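Local structure of stringent starvation protein A homolog (Haemophilus influenzae, 3LYK) at residues 137-142 / 176-181; 142-147 / 183-188. The protein probably forms an equimolar complex with the RNA polymerase holoenzyme, though not with the core enzyme, and belongs to the glutathione S-transferase superfamily. All blocks are in the same frame, centred on the assembly; numbering follows the deposited sequence.

Both interactions lie in the all-helical C-terminal domain of this GST-superfamily chain and pin the same connection, the loop between helices 118-134 and 152-165, against the same helix, 176-187. Their centres are about 9 Å apart. Along the chain the segments alternate: 137-142, then 142-147, then 176-181, then 183-188, so loop and helix run past each other in the same order, with Met142 common to both loop segments. Ile138 of interaction 1 packs on Met146 of interaction 2, and Phe139 on Phe145, which makes the two one continuous patch. Interaction 1 is apolar; interaction 2 adds a hydrogen bond from an arginine.

Interaction 1. Residues 137-142 / 176-181; sequences PIFQQM and SKAIKA
Phe139 turns its CG beside the backbone N and anti to the carbonyl carbon (chi1 -54°), and this swings the ring out from the loop to helix 176-187. Ile179 makes the matching choice on the helix: CG1 also lies anti to its carbonyl carbon, and although the side chain starts off away from the loop, the turn at chi2 (-64°) carries CD1 back to the ring. Ala178, one residue earlier, needs no torsion, since its CB already points at the loop.

The backbones come nearest at Phe139 and Ala178, whose CA atoms are 6.0 Å apart. There the methylene of Phe139 meets the methyl of Ala178, CB to CB at 3.8 Å, and the same methyl lies equally near the ring, 3.8 Å from Phe139 CD2. Farther out, Ile179 CD1 reaches Phe139 CE2 at 3.5 Å, approaching the ring obliquely; the two side chains cross at about a right angle. The small alanine thus takes the root of the phenylalanine and the longer isoleucine its outer part.

One ring face has Ala178 O over it, offset toward the rim, while Ile138 CG2 sits over the centre of the opposite face, 4.0 Å above the plane. The ring is therefore held between its own neighbour in the loop and the helix. Tyr182, a turn farther along the helix, meets it with the planes at about 40°.

No hydrogen bond crosses between the segments, so this is a small, apolar, partly buried contact. It joins the connection after helix 118-134 to helix 176-187, an interhelical loop packed on a later helix within the helical C-terminal domain of the GST fold.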
ATOM      1  N   PRO B 137      16.695  -4.622  20.921  1.00 52.25           N
ATOM      2  CA  PRO B 137      16.183  -3.855  22.068  1.00 53.28           C
ATOM      3  C   PRO B 137      14.662  -3.646  22.051  1.00 54.18           C
ATOM      4  O   PRO B 137      14.047  -3.511  23.099  1.00 54.54           O
ATOM      5  CB  PRO B 137      16.911  -2.508  21.932  1.00 53.33           C
ATOM      6  CG  PRO B 137      18.222  -2.877  21.300  1.00 53.00           C
ATOM      7  CD  PRO B 137      17.842  -3.937  20.287  1.00 52.08           C
ATOM      8  N   ILE B 138      14.075  -3.626  20.864  1.00 55.49           N
ATOM      9  CA  ILE B 138      12.623  -3.583  20.678  1.00 56.86           C
ATOM     10  C   ILE B 138      11.814  -4.469  21.641  1.00 57.28           C
ATOM     11  O   ILE B 138      10.788  -4.034  22.170  1.00 57.69           O
ATOM     12  CB  ILE B 138      12.290  -3.893  19.201  1.00 57.04           C
ATOM     13  CG1 ILE B 138      12.247  -2.598  18.395  1.00 57.35           C
ATOM     14  CG2 ILE B 138      10.987  -4.637  19.052  1.00 58.09           C
ATOM     15  CD1 ILE B 138      13.603  -1.954  18.122  1.00 58.55           C
ATOM     16  N   PHE B 139      12.294  -5.686  21.904  1.00 57.70           N
ATOM     17  CA  PHE B 139      11.533  -6.646  22.712  1.00 57.33           C
ATOM     18  C   PHE B 139      11.640  -6.488  24.236  1.00 57.82           C
ATOM     19  O   PHE B 139      10.795  -6.997  24.977  1.00 57.93           O
ATOM     20  CB  PHE B 139      11.875  -8.067  22.293  1.00 56.74           C
ATOM     21  CG  PHE B 139      11.705  -8.318  20.820  1.00 55.57           C
ATOM     22  CD1 PHE B 139      10.436  -8.590  20.285  1.00 54.90           C
ATOM     23  CD2 PHE B 139      12.811  -8.289  19.961  1.00 53.53           C
ATOM     24  CE1 PHE B 139      10.288  -8.819  18.905  1.00 54.04           C
ATOM     25  CE2 PHE B 139      12.675  -8.536  18.594  1.00 52.36           C
ATOM     26  CZ  PHE B 139      11.418  -8.797  18.062  1.00 53.03           C
ATOM     27  N   GLN B 140      12.656  -5.781  24.710  1.00 58.42           N
ATOM     28  CA  GLN B 140      12.781  -5.525  26.153  1.00 59.14           C
ATOM     29  C   GLN B 140      11.578  -4.715  26.675  1.00 58.33           C
ATOM     30  O   GLN B 140      11.374  -4.570  27.885  1.00 58.51           O
ATOM     31  CB  GLN B 140      14.117  -4.829  26.479  1.00 59.95           C
ATOM     32  CG  GLN B 140      14.107  -3.298  26.349  1.00 63.11           C
ATOM     33  CD  GLN B 140      15.508  -2.688  26.378  1.00 67.46           C
ATOM     34  OE1 GLN B 140      16.366  -3.022  25.549  1.00 69.35           O
ATOM     35  NE2 GLN B 140      15.740  -1.777  27.329  1.00 68.37           N
ATOM     36  N   GLN B 141      10.781  -4.202  25.737  1.00 57.24           N
ATOM     37  CA  GLN B 141       9.581  -3.429  26.058  1.00 54.97           C
ATOM     38  C   GLN B 141       8.310  -4.213  25.759  1.00 52.27           C
ATOM     39  O   GLN B 141       7.409  -4.276  26.606  1.00 52.41           O
ATOM     40  CB  GLN B 141       9.589  -2.073  25.322  1.00 55.87           C
ATOM     41  CG  GLN B 141      10.257  -2.097  23.920  1.00 58.38           C
ATOM     42  CD  GLN B 141      10.844  -0.725  23.465  1.00 62.58           C
ATOM     43  OE1 GLN B 141      11.151  -0.526  22.276  1.00 63.05           O
ATOM     44  NE2 GLN B 141      11.007   0.205  24.415  1.00 62.82           N
HETATM   45  N   MSE B 142       8.228  -4.818  24.570  1.00 48.67           N
HETATM   46  CA  MSE B 142       6.961  -5.455  24.155  1.00 44.88           C
HETATM   47  C   MSE B 142       7.139  -6.834  23.534  1.00 40.97           C
HETATM   48  O   MSE B 142       8.096  -7.041  22.820  1.00 40.80           O
HETATM   49  CB  MSE B 142       6.197  -4.521  23.218  1.00 44.87           C
HETATM   50  CG  MSE B 142       5.724  -3.258  23.923  1.00 46.10           C
HETATM   51 SE   MSE B 142       4.792  -2.102  22.681  1.00 51.16          SE
HETATM   52  CE  MSE B 142       6.342  -1.259  21.840  1.00 47.21           C
ATOM     53  N   SER B 176      20.302 -11.866  20.660  1.00 45.11           N
ATOM     54  CA  SER B 176      19.779 -13.130  20.165  1.00 43.23           C
ATOM     55  C   SER B 176      18.738 -13.773  21.082  1.00 42.17           C
ATOM     56  O   SER B 176      17.869 -14.497  20.611  1.00 41.98           O
ATOM     57  CB  SER B 176      20.898 -14.085  19.740  1.00 43.39           C
ATOM     58  OG  SER B 176      21.589 -14.614  20.857  1.00 43.80           O
ATOM     59  N   LYS B 177      18.784 -13.488  22.377  1.00 40.90           N
ATOM     60  CA  LYS B 177      17.762 -14.020  23.294  1.00 40.20           C
ATOM     61  C   LYS B 177      16.337 -13.504  23.014  1.00 38.44           C
ATOM     62  O   LYS B 177      15.366 -14.280  23.015  1.00 37.17           O
ATOM     63  CB  LYS B 177      18.129 -13.759  24.763  1.00 40.80           C
ATOM     64  CG  LYS B 177      18.741 -14.971  25.461  1.00 45.53           C
ATOM     65  CD  LYS B 177      19.753 -14.535  26.528  1.00 52.35           C
ATOM     66  CE  LYS B 177      21.113 -15.226  26.323  1.00 55.79           C
ATOM     67  NZ  LYS B 177      22.082 -14.864  27.404  1.00 58.12           N
ATOM     68  N   ALA B 178      16.219 -12.191  22.811  1.00 36.56           N
ATOM     69  CA  ALA B 178      14.945 -11.568  22.450  1.00 34.52           C
ATOM     70  C   ALA B 178      14.399 -12.065  21.086  1.00 33.04           C
ATOM     71  O   ALA B 178      13.213 -12.320  20.966  1.00 32.52           O
ATOM     72  CB  ALA B 178      15.066 -10.038  22.482  1.00 34.61           C
ATOM     73  N   ILE B 179      15.260 -12.225  20.086  1.00 32.08           N
ATOM     74  CA  ILE B 179      14.834 -12.724  18.764  1.00 32.16           C
ATOM     75  C   ILE B 179      14.326 -14.196  18.809  1.00 31.77           C
ATOM     76  O   ILE B 179      13.282 -14.525  18.224  1.00 30.74           O
ATOM     77  CB  ILE B 179      15.932 -12.583  17.683  1.00 32.16           C
ATOM     78  CG1 ILE B 179      16.526 -11.178  17.637  1.00 35.38           C
ATOM     79  CG2 ILE B 179      15.363 -12.872  16.309  1.00 33.25           C
ATOM     80  CD1 ILE B 179      15.508 -10.040  17.232  1.00 38.48           C
ATOM     81  N   LYS B 180      15.043 -15.053  19.536  1.00 29.36           N
ATOM     82  CA  LYS B 180      14.611 -16.448  19.729  1.00 28.70           C
ATOM     83  C   LYS B 180      13.320 -16.518  20.488  1.00 27.12           C
ATOM     84  O   LYS B 180      12.458 -17.329  20.165  1.00 26.65           O
ATOM     85  CB  LYS B 180      15.680 -17.245  20.495  1.00 28.56           C
ATOM     86  CG  LYS B 180      16.910 -17.564  19.677  1.00 31.68           C
ATOM     87  CD  LYS B 180      18.060 -17.965  20.621  1.00 39.90           C
ATOM     88  CE  LYS B 180      19.201 -18.642  19.879  1.00 43.63           C
ATOM     89  NZ  LYS B 180      20.339 -18.859  20.829  1.00 46.99           N
ATOM     90  N   ALA B 181      13.185 -15.685  21.517  1.00 25.98           N
ATOM     91  CA  ALA B 181      11.929 -15.631  22.267  1.00 25.72           C
ATOM     92  C   ALA B 181      10.749 -15.202  21.338  1.00 25.35           C
ATOM     93  O   ALA B 181       9.670 -15.804  21.372  1.00 25.51           O
ATOM     94  CB  ALA B 181      12.060 -14.709  23.533  1.00 25.85           C
TER

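Interaction 2. Residues 142-147 / 183-188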
HETATM    1  N   MSE B 142       8.228  -4.818  24.570  1.00 48.67           N
HETATM    2  CA  MSE B 142       6.961  -5.455  24.155  1.00 44.88           C
HETATM    3  C   MSE B 142       7.139  -6.834  23.534  1.00 40.97           C
HETATM    4  O   MSE B 142       8.096  -7.041  22.820  1.00 40.80           O
HETATM    5  CB  MSE B 142       6.197  -4.521  23.218  1.00 44.87           C
HETATM    6  CG  MSE B 142       5.724  -3.258  23.923  1.00 46.10           C
HETATM    7 SE   MSE B 142       4.792  -2.102  22.681  1.00 51.16          SE
HETATM    8  CE  MSE B 142       6.342  -1.259  21.840  1.00 47.21           C
ATOM      9  N   PRO B 143       6.211  -7.770  23.806  1.00 37.71           N
ATOM     10  CA  PRO B 143       6.411  -9.138  23.301  1.00 35.64           C
ATOM     11  C   PRO B 143       6.190  -9.333  21.789  1.00 33.99           C
ATOM     12  O   PRO B 143       6.787 -10.236  21.227  1.00 33.24           O
ATOM     13  CB  PRO B 143       5.415  -9.978  24.107  1.00 34.96           C
ATOM     14  CG  PRO B 143       4.356  -9.013  24.572  1.00 36.38           C
ATOM     15  CD  PRO B 143       5.037  -7.664  24.700  1.00 37.19           C
ATOM     16  N   TYR B 144       5.352  -8.518  21.141  1.00 31.60           N
ATOM     17  CA  TYR B 144       5.201  -8.605  19.680  1.00 30.02           C
ATOM     18  C   TYR B 144       5.890  -7.438  19.035  1.00 29.95           C
ATOM     19  O   TYR B 144       6.439  -6.613  19.741  1.00 30.93           O
ATOM     20  CB  TYR B 144       3.741  -8.764  19.271  1.00 28.96           C
ATOM     21  CG  TYR B 144       3.209 -10.067  19.781  1.00 28.35           C
ATOM     22  CD1 TYR B 144       3.379 -11.251  19.038  1.00 26.18           C
ATOM     23  CD2 TYR B 144       2.588 -10.142  21.023  1.00 26.97           C
ATOM     24  CE1 TYR B 144       2.914 -12.456  19.528  1.00 28.63           C
ATOM     25  CE2 TYR B 144       2.112 -11.341  21.516  1.00 26.79           C
ATOM     26  CZ  TYR B 144       2.294 -12.491  20.775  1.00 29.56           C
ATOM     27  OH  TYR B 144       1.813 -13.678  21.251  1.00 31.63           O
ATOM     28  N   PHE B 145       5.956  -7.392  17.711  1.00 29.64           N
ATOM     29  CA  PHE B 145       6.876  -6.466  17.089  1.00 30.03           C
ATOM     30  C   PHE B 145       6.351  -5.020  17.194  1.00 30.85           C
ATOM     31  O   PHE B 145       5.496  -4.611  16.408  1.00 30.22           O
ATOM     32  CB  PHE B 145       7.151  -6.871  15.650  1.00 28.57           C
ATOM     33  CG  PHE B 145       8.352  -6.247  15.086  1.00 29.94           C
ATOM     34  CD1 PHE B 145       9.571  -6.903  15.122  1.00 30.03           C
ATOM     35  CD2 PHE B 145       8.290  -4.978  14.505  1.00 31.23           C
ATOM     36  CE1 PHE B 145      10.723  -6.316  14.573  1.00 29.14           C
ATOM     37  CE2 PHE B 145       9.431  -4.388  13.940  1.00 32.46           C
ATOM     38  CZ  PHE B 145      10.652  -5.053  14.001  1.00 31.69           C
HETATM   39  N   MSE B 146       6.870  -4.281  18.179  1.00 32.03           N
HETATM   40  CA  MSE B 146       6.466  -2.890  18.471  1.00 33.72           C
HETATM   41  C   MSE B 146       5.004  -2.874  18.876  1.00 33.93           C
HETATM   42  O   MSE B 146       4.332  -1.893  18.650  1.00 34.07           O
HETATM   43  CB  MSE B 146       6.634  -1.967  17.247  1.00 34.09           C
HETATM   44  CG  MSE B 146       8.058  -1.668  16.828  1.00 39.48           C
HETATM   45 SE   MSE B 146       8.968  -0.746  18.318  1.00 54.43          SE
HETATM   46  CE  MSE B 146       8.381   1.121  17.999  1.00 49.37           C
ATOM     47  N   ASN B 147       4.498  -3.978  19.420  1.00 33.70           N
ATOM     48  CA  ASN B 147       3.118  -4.031  19.872  1.00 34.03           C
ATOM     49  C   ASN B 147       2.978  -4.973  21.043  1.00 33.85           C
ATOM     50  O   ASN B 147       3.780  -5.910  21.200  1.00 33.05           O
ATOM     51  CB  ASN B 147       2.141  -4.421  18.734  1.00 34.02           C
ATOM     52  CG  ASN B 147       1.770  -3.215  17.829  1.00 37.04           C
ATOM     53  OD1 ASN B 147       1.123  -2.279  18.288  1.00 40.63           O
ATOM     54  ND2 ASN B 147       2.222  -3.222  16.572  1.00 35.04           N
HETATM   55  N   MSE B 183      10.513 -15.527  18.045  1.00 22.60           N
HETATM   56  CA  MSE B 183      10.273 -16.639  17.151  1.00 24.12           C
HETATM   57  C   MSE B 183       9.395 -17.698  17.737  1.00 23.95           C
HETATM   58  O   MSE B 183       8.456 -18.135  17.071  1.00 24.12           O
HETATM   59  CB  MSE B 183      11.587 -17.227  16.638  1.00 24.98           C
HETATM   60  CG  MSE B 183      12.156 -16.363  15.518  1.00 29.36           C
HETATM   61 SE   MSE B 183      13.966 -16.892  14.956  1.00 42.68          SE
HETATM   62  CE  MSE B 183      13.577 -18.244  13.687  1.00 39.08           C
ATOM     63  N   GLU B 184       9.674 -18.113  18.980  1.00 24.04           N
ATOM     64  CA  GLU B 184       8.823 -19.105  19.615  1.00 24.95           C
ATOM     65  C   GLU B 184       7.395 -18.558  19.761  1.00 24.62           C
ATOM     66  O   GLU B 184       6.412 -19.256  19.552  1.00 24.35           O
ATOM     67  CB  GLU B 184       9.400 -19.513  20.982  1.00 24.64           C
ATOM     68  CG  GLU B 184       8.620 -20.645  21.683  1.00 28.12           C
ATOM     69  CD  GLU B 184       7.384 -20.174  22.494  1.00 31.63           C
ATOM     70  OE1 GLU B 184       7.301 -18.978  22.899  1.00 32.57           O
ATOM     71  OE2 GLU B 184       6.489 -21.024  22.728  1.00 30.85           O
ATOM     72  N   ARG B 185       7.291 -17.290  20.130  1.00 24.96           N
ATOM     73  CA  ARG B 185       5.981 -16.675  20.391  1.00 24.79           C
ATOM     74  C   ARG B 185       5.127 -16.688  19.125  1.00 23.29           C
ATOM     75  O   ARG B 185       3.938 -17.011  19.163  1.00 23.58           O
ATOM     76  CB  ARG B 185       6.230 -15.247  20.846  1.00 25.24           C
ATOM     77  CG  ARG B 185       5.088 -14.552  21.469  1.00 27.22           C
ATOM     78  CD  ARG B 185       5.665 -13.213  22.029  1.00 30.00           C
ATOM     79  NE  ARG B 185       6.565 -13.466  23.140  1.00 29.38           N
ATOM     80  CZ  ARG B 185       7.783 -12.954  23.291  1.00 30.11           C
ATOM     81  NH1 ARG B 185       8.303 -12.077  22.440  1.00 24.54           N
ATOM     82  NH2 ARG B 185       8.477 -13.312  24.349  1.00 33.02           N
ATOM     83  N   VAL B 186       5.737 -16.395  17.983  1.00 22.22           N
ATOM     84  CA  VAL B 186       4.939 -16.376  16.729  1.00 21.10           C
ATOM     85  C   VAL B 186       4.813 -17.759  16.026  1.00 21.32           C
ATOM     86  O   VAL B 186       3.699 -18.111  15.570  1.00 20.48           O
ATOM     87  CB  VAL B 186       5.384 -15.249  15.751  1.00 20.66           C
ATOM     88  CG1 VAL B 186       5.295 -13.880  16.441  1.00 20.45           C
ATOM     89  CG2 VAL B 186       6.832 -15.453  15.235  1.00 19.97           C
ATOM     90  N   PHE B 187       5.915 -18.541  15.948  1.00 20.78           N
ATOM     91  CA  PHE B 187       5.877 -19.802  15.202  1.00 20.17           C
ATOM     92  C   PHE B 187       4.925 -20.842  15.792  1.00 20.50           C
ATOM     93  O   PHE B 187       4.375 -21.688  15.050  1.00 19.90           O
ATOM     94  CB  PHE B 187       7.242 -20.460  15.024  1.00 19.73           C
ATOM     95  CG  PHE B 187       8.233 -19.666  14.204  1.00 21.26           C
ATOM     96  CD1 PHE B 187       7.839 -18.602  13.395  1.00 22.37           C
ATOM     97  CD2 PHE B 187       9.586 -19.998  14.258  1.00 18.64           C
ATOM     98  CE1 PHE B 187       8.785 -17.873  12.653  1.00 22.13           C
ATOM     99  CE2 PHE B 187      10.519 -19.310  13.509  1.00 22.86           C
ATOM    100  CZ  PHE B 187      10.111 -18.222  12.697  1.00 20.85           C
ATOM    101  N   THR B 188       4.744 -20.781  17.108  1.00 20.80           N
ATOM    102  CA  THR B 188       3.922 -21.754  17.829  1.00 22.54           C
ATOM    103  C   THR B 188       2.451 -21.367  17.946  1.00 23.64           C
ATOM    104  O   THR B 188       1.639 -22.136  18.494  1.00 23.42           O
ATOM    105  CB  THR B 188       4.510 -22.104  19.243  1.00 22.45           C
ATOM    106  OG1 THR B 188       4.437 -20.943  20.063  1.00 24.17           O
ATOM    107  CG2 THR B 188       6.006 -22.561  19.131  1.00 20.14           C
TER
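Pro143 meets Arg185 with both its backbone and its ring. Its carbonyl O accepts a hydrogen bond from Arg185 NH1 at 2.7 Å. The donor lies in the carbonyl plane on a lone pair, but the bond is bent, with an N-H...O angle of 134°, and the oxygen stands 30° out of the guanidinium plane. Pro143 CB rests over one face of that guanidinium, off toward its rim, and comes within 3.8 Å of Arg185 NE.

Tyr144, next along, receives the aliphatic part of the same side chain. Arg185 CD sits over the ring face in a CH-pi contact, 3.9 Å from the centroid of the Tyr144 ring, while Arg185 CG approaches Tyr144 OH at 3.4 Å. The arginine leaves the helix extended and bends at chi3 (-68°), passing the ring before its guanidinium turns to Pro143 O. Val186 CG1 lies at the ring edge, 4.2 Å from Tyr144 CE1. Tyr144 also begins a type II turn that ends at Asn147; the closing bond, Asn147 N to Tyr144 O, is weak, and Tyr144 N bonds back to Asn147 O at 3.0 Å. Within that turn Phe145 N bonds Asp154 OD1.

Arg185 thus works in two ways, its methylenes covering an aromatic face and its cationic end gripping a main-chain oxygen. That positive charge would probably polarise the Pro143 carbonyl and strengthen the bond despite its bend.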